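Local coordinates for protein putative immunoglobulin A1 protease (Bacteroides ovatus, PDB 3N6Z) that is of unproven function but may be a hydrolase that cleaves immunoglobulin A1, and folds as an elongated parallel beta-solenoid, at residues I265-A270 with Y296-A301; N236-G241 with N339-W344; Y300-I305 with E335-I340; G252-I257 with R285-S290. One frame throughout, in Å; residues are numbered along the deposited sequence. Where two conformers were deposited one is given.

Overall arrangement
The four contacts sit together toward the C-terminal end of a parallel beta-solenoid. Contacts 1 and 4 join successive coils: the chain visits 252-257, 265-270, 285-290 and 296-301 in turn, so their segments alternate, and their centres lie about 12 Å apart. Contacts 2 and 3 add helix 334-344, which comes later in the chain and packs on strands 237-239 and 299-302; their centres are about 8 Å apart and they share N339 and I340. Strand 268-270 of contact 1 lies between those two strands in the same sheet. Contact 4, about 17 to 18 Å from the helix contacts, belongs to another wall. One late helix thus spans several coils that backbone bonds already tie together.

Contact 1: residues I265-A270 with Y296-A301; sequences IKNSAA and YENCYA
N267 and N298 lie side by side at the same corner of two successive coils, their side chains pointing the same way and their amide planes 46° apart. In N267 the CG atom stands anti to the carbonyl carbon (chi1 -61°); N298 has the same setting, and the amides run abreast without stacking. ND2 of N267 gives a bent hydrogen bond to OD1 of N298 at 3.0 Å, in the carbonyl plane and on a lone pair. OD1 of N267 accepts from a water 3.1 Å away. Both residues have left-handed helical backbones, which asparagine tolerates better than most residues. An alanine in place of N267 would probably leave OD1 of N298 without this donor and the water without its amide acceptor.

I265 runs beside Y296, with CB of I265 at the ring edge, 3.9 Å from CD1; the hydroxyl of Y296 is bonded to the carbonyl of A291. SG of C299 lies against I265, 3.9 Å from its CG2 and 3.3 Å from its O. A270 stacks on A301, CB to CB 4.2 Å, while on the other face the small A269 leaves room for L337 of helix 334-344. The backbones pair in register, as through A270 N and Y300 O at 2.8 Å. N236, N267 and N298, stacked at this corner, resemble the asparagine ladders of parallel beta-helices, though N236 merely packs on N267.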
loop_
_atom_site.group_PDB
_atom_site.type_symbol
_atom_site.label_atom_id
_atom_site.label_comp_id
_atom_site.label_asym_id
_atom_site.label_seq_id
_atom_site.Cartn_x
_atom_site.Cartn_y
_atom_site.Cartn_z
ATOM N N ILE A 265 -2.082 12.162 8.642
ATOM C CA ILE A 265 -3.003 11.720 7.588
ATOM C C ILE A 265 -3.809 12.964 7.212
ATOM O O ILE A 265 -4.513 13.557 8.046
ATOM C CB ILE A 265 -3.938 10.551 7.965
ATOM C CG1 ILE A 265 -3.137 9.356 8.495
ATOM C CG2 ILE A 265 -4.800 10.140 6.744
ATOM C CD1 ILE A 265 -3.969 8.175 8.895
ATOM N N LYS A 266 -3.704 13.334 5.934
ATOM C CA LYS A 266 -4.288 14.569 5.424
ATOM C C LYS A 266 -5.021 14.285 4.130
ATOM O O LYS A 266 -4.536 13.532 3.293
ATOM C CB LYS A 266 -3.205 15.620 5.151
ATOM C CG LYS A 266 -2.350 15.960 6.400
ATOM C CD LYS A 266 -1.274 17.048 6.094
ATOM C CE LYS A 266 -0.208 17.142 7.200
ATOM N NZ LYS A 266 1.017 17.946 6.847
ATOM N N ASN A 267 -6.161 14.926 3.945
ATOM C CA ASN A 267 -6.903 14.865 2.694
ATOM C C ASN A 267 -7.079 13.426 2.239
ATOM O O ASN A 267 -6.611 13.023 1.183
ATOM C CB ASN A 267 -6.209 15.696 1.609
ATOM C CG ASN A 267 -6.119 17.139 1.983
ATOM O OD1 ASN A 267 -5.002 17.730 2.096
ATOM N ND2 ASN A 267 -7.241 17.737 2.176
ATOM N N SER A 268 -7.756 12.651 3.066
ATOM C CA SER A 268 -7.971 11.225 2.859
ATOM C C SER A 268 -9.372 10.826 3.230
ATOM O O SER A 268 -10.094 11.554 3.941
ATOM C CB SER A 268 -6.901 10.419 3.609
ATOM O OG SER A 268 -5.582 10.688 3.043
ATOM N N ALA A 269 -9.806 9.670 2.735
ATOM C CA ALA A 269 -11.185 9.247 2.960
ATOM C C ALA A 269 -11.330 7.727 3.100
ATOM O O ALA A 269 -10.699 6.942 2.361
ATOM C CB ALA A 269 -12.093 9.723 1.803
ATOM N N ALA A 270 -12.194 7.317 4.020
ATOM C CA ALA A 270 -12.548 5.918 4.222
ATOM C C ALA A 270 -13.875 5.632 3.542
ATOM O O ALA A 270 -14.877 6.315 3.811
ATOM C CB ALA A 270 -12.630 5.587 5.736
ATOM N N TYR A 296 -4.134 15.050 12.068
ATOM C CA TYR A 296 -5.088 14.851 10.993
ATOM C C TYR A 296 -5.614 16.147 10.441
ATOM O O TYR A 296 -5.833 17.124 11.188
ATOM C CB TYR A 296 -6.266 14.014 11.505
ATOM C CG TYR A 296 -5.811 12.712 12.160
ATOM C CD1 TYR A 296 -5.193 11.720 11.423
ATOM C CD2 TYR A 296 -5.892 12.527 13.522
ATOM C CE1 TYR A 296 -4.738 10.558 12.011
ATOM C CE2 TYR A 296 -5.444 11.358 14.124
ATOM C CZ TYR A 296 -4.856 10.372 13.364
ATOM O OH TYR A 296 -4.377 9.224 13.935
ATOM N N GLU A 297 -5.881 16.144 9.133
ATOM C CA GLU A 297 -6.518 17.283 8.480
ATOM C C GLU A 297 -7.376 16.731 7.349
ATOM O O GLU A 297 -6.888 15.924 6.567
ATOM C CB GLU A 297 -5.449 18.228 7.937
ATOM C CG GLU A 297 -5.992 19.445 7.226
ATOM C CD GLU A 297 -4.939 20.412 6.703
ATOM O OE1 GLU A 297 -3.730 20.083 6.703
ATOM O OE2 GLU A 297 -5.362 21.508 6.266
ATOM N N ASN A 298 -8.612 17.212 7.218
ATOM C CA ASN A 298 -9.457 16.884 6.073
ATOM C C ASN A 298 -9.555 15.366 5.840
ATOM O O ASN A 298 -9.186 14.864 4.756
ATOM C CB ASN A 298 -8.967 17.582 4.795
ATOM C CG ASN A 298 -8.931 19.108 4.886
ATOM O OD1 ASN A 298 -8.179 19.756 4.112
ATOM N ND2 ASN A 298 -9.711 19.674 5.756
ATOM N N CYS A 299 -9.989 14.653 6.890
ATOM C CA CYS A 299 -10.200 13.215 6.829
ATOM C C CYS A 299 -11.692 12.924 6.890
ATOM O O CYS A 299 -12.386 13.381 7.835
ATOM C CB CYS A 299 -9.485 12.510 7.973
ATOM S SG CYS A 299 -7.658 12.523 7.811
ATOM N N TYR A 300 -12.190 12.178 5.901
ATOM C CA TYR A 300 -13.605 11.918 5.689
ATOM C C TYR A 300 -13.907 10.447 5.674
ATOM O O TYR A 300 -13.012 9.606 5.465
ATOM C CB TYR A 300 -14.103 12.595 4.378
ATOM C CG TYR A 300 -13.699 14.053 4.365
ATOM C CD1 TYR A 300 -14.323 14.964 5.211
ATOM C CD2 TYR A 300 -12.642 14.492 3.586
ATOM C CE1 TYR A 300 -13.880 16.275 5.297
ATOM C CE2 TYR A 300 -12.173 15.813 3.657
ATOM C CZ TYR A 300 -12.816 16.709 4.517
ATOM O OH TYR A 300 -12.358 17.986 4.619
ATOM N N ALA A 301 -15.177 10.120 5.845
ATOM C CA ALA A 301 -15.651 8.754 5.713
ATOM C C ALA A 301 -17.012 8.766 5.072
ATOM O O ALA A 301 -17.851 9.624 5.383
ATOM C CB ALA A 301 -15.713 8.023 7.074
HETATM O O HOH W 1 -4.920 20.720 2.995
#

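Contact 2: residues N236-G241 with N339-W344; sequences NCYAYG and NIIVAW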
loop_
_atom_site.group_PDB
_atom_site.type_symbol
_atom_site.label_atom_id
_atom_site.label_comp_id
_atom_site.label_asym_id
_atom_site.label_seq_id
_atom_site.Cartn_x
_atom_site.Cartn_y
_atom_site.Cartn_z
ATOM N N ASN A 236 -3.949 12.308 0.400
ATOM C CA ASN A 236 -4.701 12.130 -0.828
ATOM C C ASN A 236 -4.910 10.657 -1.156
ATOM O O ASN A 236 -4.700 10.201 -2.274
ATOM C CB ASN A 236 -4.073 12.896 -1.988
ATOM C CG ASN A 236 -3.725 14.365 -1.647
ATOM O OD1 ASN A 236 -2.705 14.855 -2.071
ATOM N ND2 ASN A 236 -4.563 15.038 -0.905
ATOM N N CYS A 237 -5.331 9.898 -0.153
ATOM C CA CYS A 237 -5.634 8.475 -0.353
ATOM C C CYS A 237 -7.041 8.143 0.070
ATOM O O CYS A 237 -7.588 8.747 0.986
ATOM C CB CYS A 237 -4.685 7.567 0.426
ATOM S SG CYS A 237 -2.960 7.644 -0.125
ATOM N N TYR A 238 -7.626 7.139 -0.575
ATOM C CA TYR A 238 -8.885 6.552 -0.127
ATOM C C TYR A 238 -8.928 5.069 -0.410
ATOM O O TYR A 238 -8.195 4.572 -1.265
ATOM C CB TYR A 238 -10.105 7.314 -0.700
ATOM C CG TYR A 238 -10.776 6.750 -1.919
ATOM C CD1 TYR A 238 -10.293 6.992 -3.206
ATOM C CD2 TYR A 238 -11.914 5.965 -1.794
ATOM C CE1 TYR A 238 -10.947 6.470 -4.333
ATOM C CE2 TYR A 238 -12.572 5.452 -2.902
ATOM C CZ TYR A 238 -12.080 5.687 -4.173
ATOM O OH TYR A 238 -12.760 5.177 -5.251
ATOM N N ALA A 239 -9.823 4.376 0.281
ATOM C CA ALA A 239 -10.014 2.956 0.090
ATOM C C ALA A 239 -11.483 2.600 0.141
ATOM O O ALA A 239 -12.271 3.258 0.820
ATOM C CB ALA A 239 -9.227 2.143 1.140
ATOM N N TYR A 240 -11.838 1.530 -0.561
ATOM C CA TYR A 240 -13.199 1.021 -0.528
ATOM C C TYR A 240 -13.346 -0.471 -0.481
ATOM O O TYR A 240 -14.482 -0.999 -0.460
ATOM C CB TYR A 240 -14.065 1.677 -1.586
ATOM C CG TYR A 240 -13.779 1.412 -3.048
ATOM C CD1 TYR A 240 -12.752 2.072 -3.709
ATOM C CD2 TYR A 240 -14.639 0.613 -3.807
ATOM C CE1 TYR A 240 -12.567 1.932 -5.075
ATOM C CE2 TYR A 240 -14.435 0.437 -5.193
ATOM C CZ TYR A 240 -13.407 1.132 -5.816
ATOM O OH TYR A 240 -13.142 1.032 -7.172
ATOM N N GLY A 241 -12.245 -1.198 -0.391
ATOM C CA GLY A 241 -12.377 -2.639 -0.099
ATOM C C GLY A 241 -12.665 -2.955 1.376
ATOM O O GLY A 241 -12.283 -2.215 2.268
ATOM N N ASN A 339 -16.617 14.552 -5.182
ATOM C CA ASN A 339 -16.107 15.935 -5.346
ATOM C C ASN A 339 -14.802 16.133 -4.658
ATOM O O ASN A 339 -13.851 16.691 -5.203
ATOM C CB ASN A 339 -17.050 16.997 -4.704
ATOM C CG ASN A 339 -18.327 17.233 -5.489
ATOM O OD1 ASN A 339 -18.473 16.813 -6.643
ATOM N ND2 ASN A 339 -19.284 17.900 -4.840
ATOM N N ILE A 340 -14.763 15.704 -3.395
ATOM C CA ILE A 340 -13.598 15.916 -2.556
ATOM C C ILE A 340 -12.365 15.211 -3.139
ATOM O O ILE A 340 -11.282 15.799 -3.258
ATOM C CB ILE A 340 -13.877 15.460 -1.089
ATOM C CG1 ILE A 340 -14.894 16.421 -0.414
ATOM C CG2 ILE A 340 -12.595 15.364 -0.282
ATOM C CD1 ILE A 340 -15.474 15.850 0.870
ATOM N N ILE A 341 -12.534 13.935 -3.465
ATOM C CA ILE A 341 -11.431 13.089 -3.943
ATOM C C ILE A 341 -10.880 13.610 -5.272
ATOM O O ILE A 341 -9.679 13.790 -5.412
ATOM C CB ILE A 341 -11.870 11.627 -4.041
ATOM C CG1 ILE A 341 -12.132 11.035 -2.636
ATOM C CG2 ILE A 341 -10.815 10.781 -4.798
ATOM C CD1 ILE A 341 -12.942 9.720 -2.602
ATOM N N VAL A 342 -11.757 13.914 -6.226
ATOM C CA VAL A 342 -11.264 14.399 -7.520
ATOM C C VAL A 342 -10.493 15.716 -7.350
ATOM O O VAL A 342 -9.479 15.930 -7.990
ATOM C CB VAL A 342 -12.392 14.505 -8.554
ATOM C CG1 VAL A 342 -11.938 15.224 -9.822
ATOM C CG2 VAL A 342 -12.930 13.107 -8.871
ATOM N N ALA A 343 -10.959 16.586 -6.451
ATOM C CA ALA A 343 -10.270 17.854 -6.183
ATOM C C ALA A 343 -8.854 17.722 -5.604
ATOM O O ALA A 343 -8.044 18.656 -5.676
ATOM C CB ALA A 343 -11.173 18.767 -5.287
ATOM N N TRP A 344 -8.520 16.566 -5.045
ATOM C CA TRP A 344 -7.149 16.300 -4.627
ATOM C C TRP A 344 -6.122 16.497 -5.736
ATOM O O TRP A 344 -5.025 17.026 -5.482
ATOM C CB TRP A 344 -6.991 14.916 -4.017
ATOM C CG TRP A 344 -7.728 14.687 -2.780
ATOM C CD1 TRP A 344 -8.278 15.631 -1.930
ATOM C CD2 TRP A 344 -8.080 13.416 -2.234
ATOM N NE1 TRP A 344 -8.916 15.019 -0.884
ATOM C CE2 TRP A 344 -8.806 13.661 -1.042
ATOM C CE3 TRP A 344 -7.833 12.094 -2.625
ATOM C CZ2 TRP A 344 -9.301 12.633 -0.256
ATOM C CZ3 TRP A 344 -8.310 11.062 -1.822
ATOM C CH2 TRP A 344 -9.037 11.345 -0.654
#
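I341 meets Y238 from above the ring: its CD1 is 3.7 Å from CG of Y238 and lies over the ring face, 15° off the normal, a CH-pi contact. The two side chains cross at about a right angle, and the branched isoleucine also brings CG2 to 4.1 Å from CD1 of Y238. One turn later W344 lays its flat indole against the coil corner. CA of N236 sits over one face, 3.9 Å from the centroid of the six-membered ring, while I341 CA and I340 O cover the opposite face. CZ3 of W344 comes within 3.5 Å of C of N236, and at the ring edge CH2 is 4.2 Å from CB of Y238. The indole suits the place because it lies against both backbone and amide of N236, whose ND2 is 3.7 Å from CG of W344, the planes 33° apart. An alanine in place of W344 would probably open a gap between the helix and the corner at N236.

No hydrogen bond crosses the contact. OD1 of N236 is paired with K202 and the hydroxyl of Y238 with O of P357; across the contact itself the helix relies on apolar and CH-pi packing.

Contact 3: residues Y300-I305 with E335-I340; sequences YACESI and EELGNI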
loop_
_atom_site.group_PDB
_atom_site.type_symbol
_atom_site.label_atom_id
_atom_site.label_comp_id
_atom_site.label_asym_id
_atom_site.label_seq_id
_atom_site.Cartn_x
_atom_site.Cartn_y
_atom_site.Cartn_z
ATOM N N TYR A 300 -12.190 12.178 5.901
ATOM C CA TYR A 300 -13.605 11.918 5.689
ATOM C C TYR A 300 -13.907 10.447 5.674
ATOM O O TYR A 300 -13.012 9.606 5.465
ATOM C CB TYR A 300 -14.103 12.595 4.378
ATOM C CG TYR A 300 -13.699 14.053 4.365
ATOM C CD1 TYR A 300 -14.323 14.964 5.211
ATOM C CD2 TYR A 300 -12.642 14.492 3.586
ATOM C CE1 TYR A 300 -13.880 16.275 5.297
ATOM C CE2 TYR A 300 -12.173 15.813 3.657
ATOM C CZ TYR A 300 -12.816 16.709 4.517
ATOM O OH TYR A 300 -12.358 17.986 4.619
ATOM N N ALA A 301 -15.177 10.120 5.845
ATOM C CA ALA A 301 -15.651 8.754 5.713
ATOM C C ALA A 301 -17.012 8.766 5.072
ATOM O O ALA A 301 -17.851 9.624 5.383
ATOM C CB ALA A 301 -15.713 8.023 7.074
ATOM N N CYS A 302 -17.292 7.829 4.172
ATOM C CA CYS A 302 -18.638 7.779 3.614
ATOM C C CYS A 302 -19.640 7.426 4.705
ATOM O O CYS A 302 -19.429 6.536 5.521
ATOM C CB CYS A 302 -18.773 6.810 2.456
ATOM S SG CYS A 302 -20.307 7.116 1.489
ATOM N N GLU A 303 -20.760 8.153 4.691
ATOM C CA GLU A 303 -21.814 8.023 5.693
ATOM C C GLU A 303 -22.430 6.621 5.701
ATOM O O GLU A 303 -23.013 6.217 6.703
ATOM C CB GLU A 303 -22.901 9.075 5.442
ATOM C CG GLU A 303 -23.678 8.853 4.175
ATOM C CD GLU A 303 -24.582 10.007 3.763
ATOM O OE1 GLU A 303 -24.734 10.952 4.565
ATOM O OE2 GLU A 303 -25.157 9.903 2.635
ATOM N N SER A 304 -22.289 5.884 4.600
ATOM C CA SER A 304 -22.935 4.579 4.479
ATOM C C SER A 304 -22.049 3.376 4.800
ATOM O O SER A 304 -22.536 2.251 4.716
ATOM C CB SER A 304 -23.491 4.432 3.078
ATOM O OG SER A 304 -22.450 4.392 2.124
ATOM N N ILE A 305 -20.783 3.597 5.196
ATOM C CA ILE A 305 -19.962 2.438 5.560
ATOM C C ILE A 305 -20.532 1.793 6.823
ATOM O O ILE A 305 -21.134 2.465 7.681
ATOM C CB ILE A 305 -18.441 2.750 5.664
ATOM C CG1 ILE A 305 -18.105 3.653 6.850
ATOM C CG2 ILE A 305 -17.929 3.308 4.329
ATOM C CD1 ILE A 305 -16.579 3.938 6.985
ATOM N N GLU A 335 -21.753 11.524 -3.009
ATOM C CA GLU A 335 -21.603 12.608 -3.975
ATOM C C GLU A 335 -20.555 13.609 -3.497
ATOM O O GLU A 335 -19.679 14.034 -4.265
ATOM C CB GLU A 335 -22.933 13.327 -4.231
ATOM C CG GLU A 335 -22.834 14.432 -5.298
ATOM C CD GLU A 335 -24.097 15.316 -5.398
ATOM O OE1 GLU A 335 -25.148 14.974 -4.801
ATOM O OE2 GLU A 335 -24.014 16.374 -6.068
ATOM N N GLU A 336 -20.626 13.964 -2.216
ATOM C CA GLU A 336 -19.618 14.855 -1.632
ATOM C C GLU A 336 -18.215 14.278 -1.732
ATOM O O GLU A 336 -17.271 15.000 -2.058
ATOM C CB GLU A 336 -19.960 15.198 -0.191
ATOM C CG GLU A 336 -21.228 16.082 -0.110
ATOM C CD GLU A 336 -21.947 16.071 1.235
ATOM O OE1 GLU A 336 -21.572 15.310 2.175
ATOM O OE2 GLU A 336 -22.944 16.837 1.356
ATOM N N LEU A 337 -18.077 13.011 -1.392
ATOM C CA LEU A 337 -16.743 12.362 -1.445
ATOM C C LEU A 337 -16.171 12.324 -2.836
ATOM O O LEU A 337 -14.984 12.536 -3.021
ATOM C CB LEU A 337 -16.789 10.943 -0.926
ATOM C CG LEU A 337 -16.738 10.724 0.542
ATOM C CD1 LEU A 337 -16.724 9.228 0.833
ATOM C CD2 LEU A 337 -15.520 11.436 1.206
ATOM N N GLY A 338 -17.020 12.086 -3.832
ATOM C CA GLY A 338 -16.545 12.121 -5.218
ATOM C C GLY A 338 -15.938 13.464 -5.565
ATOM O O GLY A 338 -14.882 13.508 -6.187
ATOM N N ASN A 339 -16.617 14.552 -5.182
ATOM C CA ASN A 339 -16.107 15.935 -5.346
ATOM C C ASN A 339 -14.802 16.133 -4.658
ATOM O O ASN A 339 -13.851 16.691 -5.203
ATOM C CB ASN A 339 -17.050 16.997 -4.704
ATOM C CG ASN A 339 -18.327 17.233 -5.489
ATOM O OD1 ASN A 339 -18.473 16.813 -6.643
ATOM N ND2 ASN A 339 -19.284 17.900 -4.840
ATOM N N ILE A 340 -14.763 15.704 -3.395
ATOM C CA ILE A 340 -13.598 15.916 -2.556
ATOM C C ILE A 340 -12.365 15.211 -3.139
ATOM O O ILE A 340 -11.282 15.799 -3.258
ATOM C CB ILE A 340 -13.877 15.460 -1.089
ATOM C CG1 ILE A 340 -14.894 16.421 -0.414
ATOM C CG2 ILE A 340 -12.595 15.364 -0.282
ATOM C CD1 ILE A 340 -15.474 15.850 0.870
#
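C302 and L337, with CA atoms 7.1 Å apart, mark the nearest backbone approach of strand 300-302 to helix 335-340, whose axes make an angle of 138° at a closest distance of 9.0 Å. Side chains from both elements fill the space between them. L337 forks over the strand: CD1 touches CB of C302 at 3.6 Å, and CD2 reaches CB of Y300 at 3.7 Å. A leucine suits this place because its two methyls can reach Y300 and C302, two residues apart along the strand, at once. This is the amphipathic helix 334-344 lying against the outer face of a parallel solenoid wall, with L337 and I340 turned to the sheet and E335 exposed.

I340, one turn on, crosses Y300 at about a right angle. Its CD1 stands over one face of the tyrosine ring, 4.2 Å from the centroid and 12° off the normal, offset toward the rim, as a CH-pi contact. CG2 adds a second touch at 4.0 Å to CD2 of Y300. K332 of the adjoining strand also touches L337 and I340. Beyond C302 the chain leaves the wall in a type I turn, closed by I305 N bonding to C302 O at 3.3 Å.

Contact 4: residues G252-I257 with R285-S290; sequences GILGQI and RIVGVS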
loop_
_atom_site.group_PDB
_atom_site.type_symbol
_atom_site.label_atom_id
_atom_site.label_comp_id
_atom_site.label_asym_id
_atom_site.label_seq_id
_atom_site.Cartn_x
_atom_site.Cartn_y
_atom_site.Cartn_z
ATOM N N GLY A 252 -10.107 2.494 8.364
ATOM C CA GLY A 252 -10.382 2.687 6.944
ATOM C C GLY A 252 -9.146 3.094 6.161
ATOM O O GLY A 252 -9.035 2.758 4.977
ATOM N N ILE A 253 -8.231 3.802 6.811
ATOM C CA ILE A 253 -6.960 4.181 6.220
ATOM C C ILE A 253 -5.797 3.383 6.835
ATOM O O ILE A 253 -5.021 2.741 6.103
ATOM C CB ILE A 253 -6.691 5.701 6.285
ATOM C CG1 ILE A 253 -7.754 6.469 5.489
ATOM C CG2 ILE A 253 -5.296 6.042 5.755
ATOM C CD1 ILE A 253 -7.743 6.257 3.973
ATOM N N LEU A 254 -5.682 3.443 8.162
ATOM C CA LEU A 254 -4.531 2.907 8.889
ATOM C C LEU A 254 -5.021 2.061 10.057
ATOM O O LEU A 254 -5.838 2.530 10.852
ATOM C CB LEU A 254 -3.622 4.044 9.396
ATOM C CG LEU A 254 -2.429 3.644 10.289
ATOM C CD1 LEU A 254 -1.378 2.829 9.490
ATOM C CD2 LEU A 254 -1.820 4.856 10.984
ATOM N N GLY A 255 -4.477 0.851 10.227
ATOM C CA GLY A 255 -4.815 0.037 11.403
ATOM C C GLY A 255 -4.299 0.601 12.719
ATOM O O GLY A 255 -5.093 0.915 13.615
ATOM N N GLN A 256 -2.986 0.751 12.820
ATOM C CA GLN A 256 -2.315 1.084 14.067
ATOM C C GLN A 256 -1.159 2.039 13.904
ATOM O O GLN A 256 -0.329 1.865 13.013
ATOM C CB GLN A 256 -1.779 -0.188 14.743
ATOM C CG GLN A 256 -0.803 0.054 15.896
ATOM C CD GLN A 256 -0.502 -1.174 16.717
ATOM O OE1 GLN A 256 -1.409 -1.926 17.093
ATOM N NE2 GLN A 256 0.795 -1.389 16.994
ATOM N N ILE A 257 -1.054 2.989 14.816
ATOM C CA ILE A 257 0.185 3.742 15.058
ATOM C C ILE A 257 0.867 3.079 16.254
ATOM O O ILE A 257 0.257 2.899 17.321
ATOM C CB ILE A 257 -0.070 5.243 15.396
ATOM C CG1 ILE A 257 -0.944 5.920 14.333
ATOM C CG2 ILE A 257 1.270 5.979 15.541
ATOM C CD1 ILE A 257 -1.418 7.347 14.742
ATOM N N ARG A 285 -13.026 4.756 11.757
ATOM C CA ARG A 285 -13.273 4.976 10.322
ATOM C C ARG A 285 -11.957 5.296 9.629
ATOM O O ARG A 285 -11.768 4.899 8.482
ATOM C CB ARG A 285 -14.335 6.023 10.043
ATOM C CG ARG A 285 -15.681 5.714 10.656
ATOM C CD ARG A 285 -16.807 6.599 10.113
ATOM N NE ARG A 285 -16.625 7.994 10.505
ATOM C CZ ARG A 285 -17.604 8.872 10.708
ATOM N NH1 ARG A 285 -18.868 8.536 10.467
ATOM N NH2 ARG A 285 -17.302 10.086 11.147
ATOM N N ILE A 286 -11.069 6.064 10.283
ATOM C CA ILE A 286 -9.760 6.401 9.688
ATOM C C ILE A 286 -8.628 5.545 10.277
ATOM O O ILE A 286 -7.848 4.917 9.529
ATOM C CB ILE A 286 -9.427 7.918 9.822
ATOM C CG1 ILE A 286 -10.622 8.814 9.408
ATOM C CG2 ILE A 286 -8.185 8.302 8.978
ATOM C CD1 ILE A 286 -11.052 8.614 7.952
ATOM N N VAL A 287 -8.473 5.586 11.600
ATOM C CA VAL A 287 -7.368 4.916 12.313
ATOM C C VAL A 287 -7.938 4.068 13.443
ATOM O O VAL A 287 -8.775 4.545 14.230
ATOM C CB VAL A 287 -6.355 5.920 12.904
ATOM C CG1 VAL A 287 -5.236 5.181 13.599
ATOM C CG2 VAL A 287 -5.834 6.898 11.839
ATOM N N GLY A 288 -7.432 2.836 13.573
ATOM C CA GLY A 288 -7.939 1.881 14.576
ATOM C C GLY A 288 -7.306 1.814 15.954
ATOM O O GLY A 288 -8.011 1.439 16.907
ATOM N N VAL A 289 -6.021 2.164 16.085
ATOM C CA VAL A 289 -5.282 2.005 17.341
ATOM C C VAL A 289 -4.297 3.135 17.549
ATOM O O VAL A 289 -3.538 3.488 16.628
ATOM C CB VAL A 289 -4.438 0.687 17.383
ATOM C CG1 VAL A 289 -3.837 0.457 18.807
ATOM C CG2 VAL A 289 -5.240 -0.513 16.910
ATOM N N SER A 290 -4.265 3.664 18.786
ATOM C CA SER A 290 -3.376 4.748 19.191
ATOM C C SER A 290 -3.517 5.942 18.258
ATOM O O SER A 290 -2.553 6.651 17.979
ATOM C CB SER A 290 -1.934 4.258 19.310
ATOM O OG SER A 290 -1.834 3.366 20.418
HETATM O O HOH W 2 -0.208 1.368 19.549
#
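L254 and V287 form one rung of a parallel beta-solenoid, where equivalent positions of successive coils stack on each other. O of L254 receives the N-H of G288 at 3.2 Å. Just before V287, O of I286 takes two amides: L254 N approaches almost in line with the carbonyl at 3.0 Å, and I253 N binds from a more bent direction. Farther along, I257 N bonds V289 O with a nearly straight N-H, 175°.

Glycines suit the tightest places. A side chain on G252 would run into O of R285, and one on G288 into O of G255, so only a hydrogen lets the coils close up. The wall is not a plain strand: toward the next coil, I286 and V287 stand together opposite the single residue F327, a classic beta bulge.

The aliphatic side chains pile up coil over coil. I253 and I286 lie side by side, CG1 to CG2 4.0 Å, and their branched shapes fill the interior together with I265. On the outer side CB of Q256 rests on CB of V289 at 3.8 Å, while its NE2 is hydrogen-bonded to OD1 of D258. A water joins O of I257 to OG of S290, 2.7 Å from each.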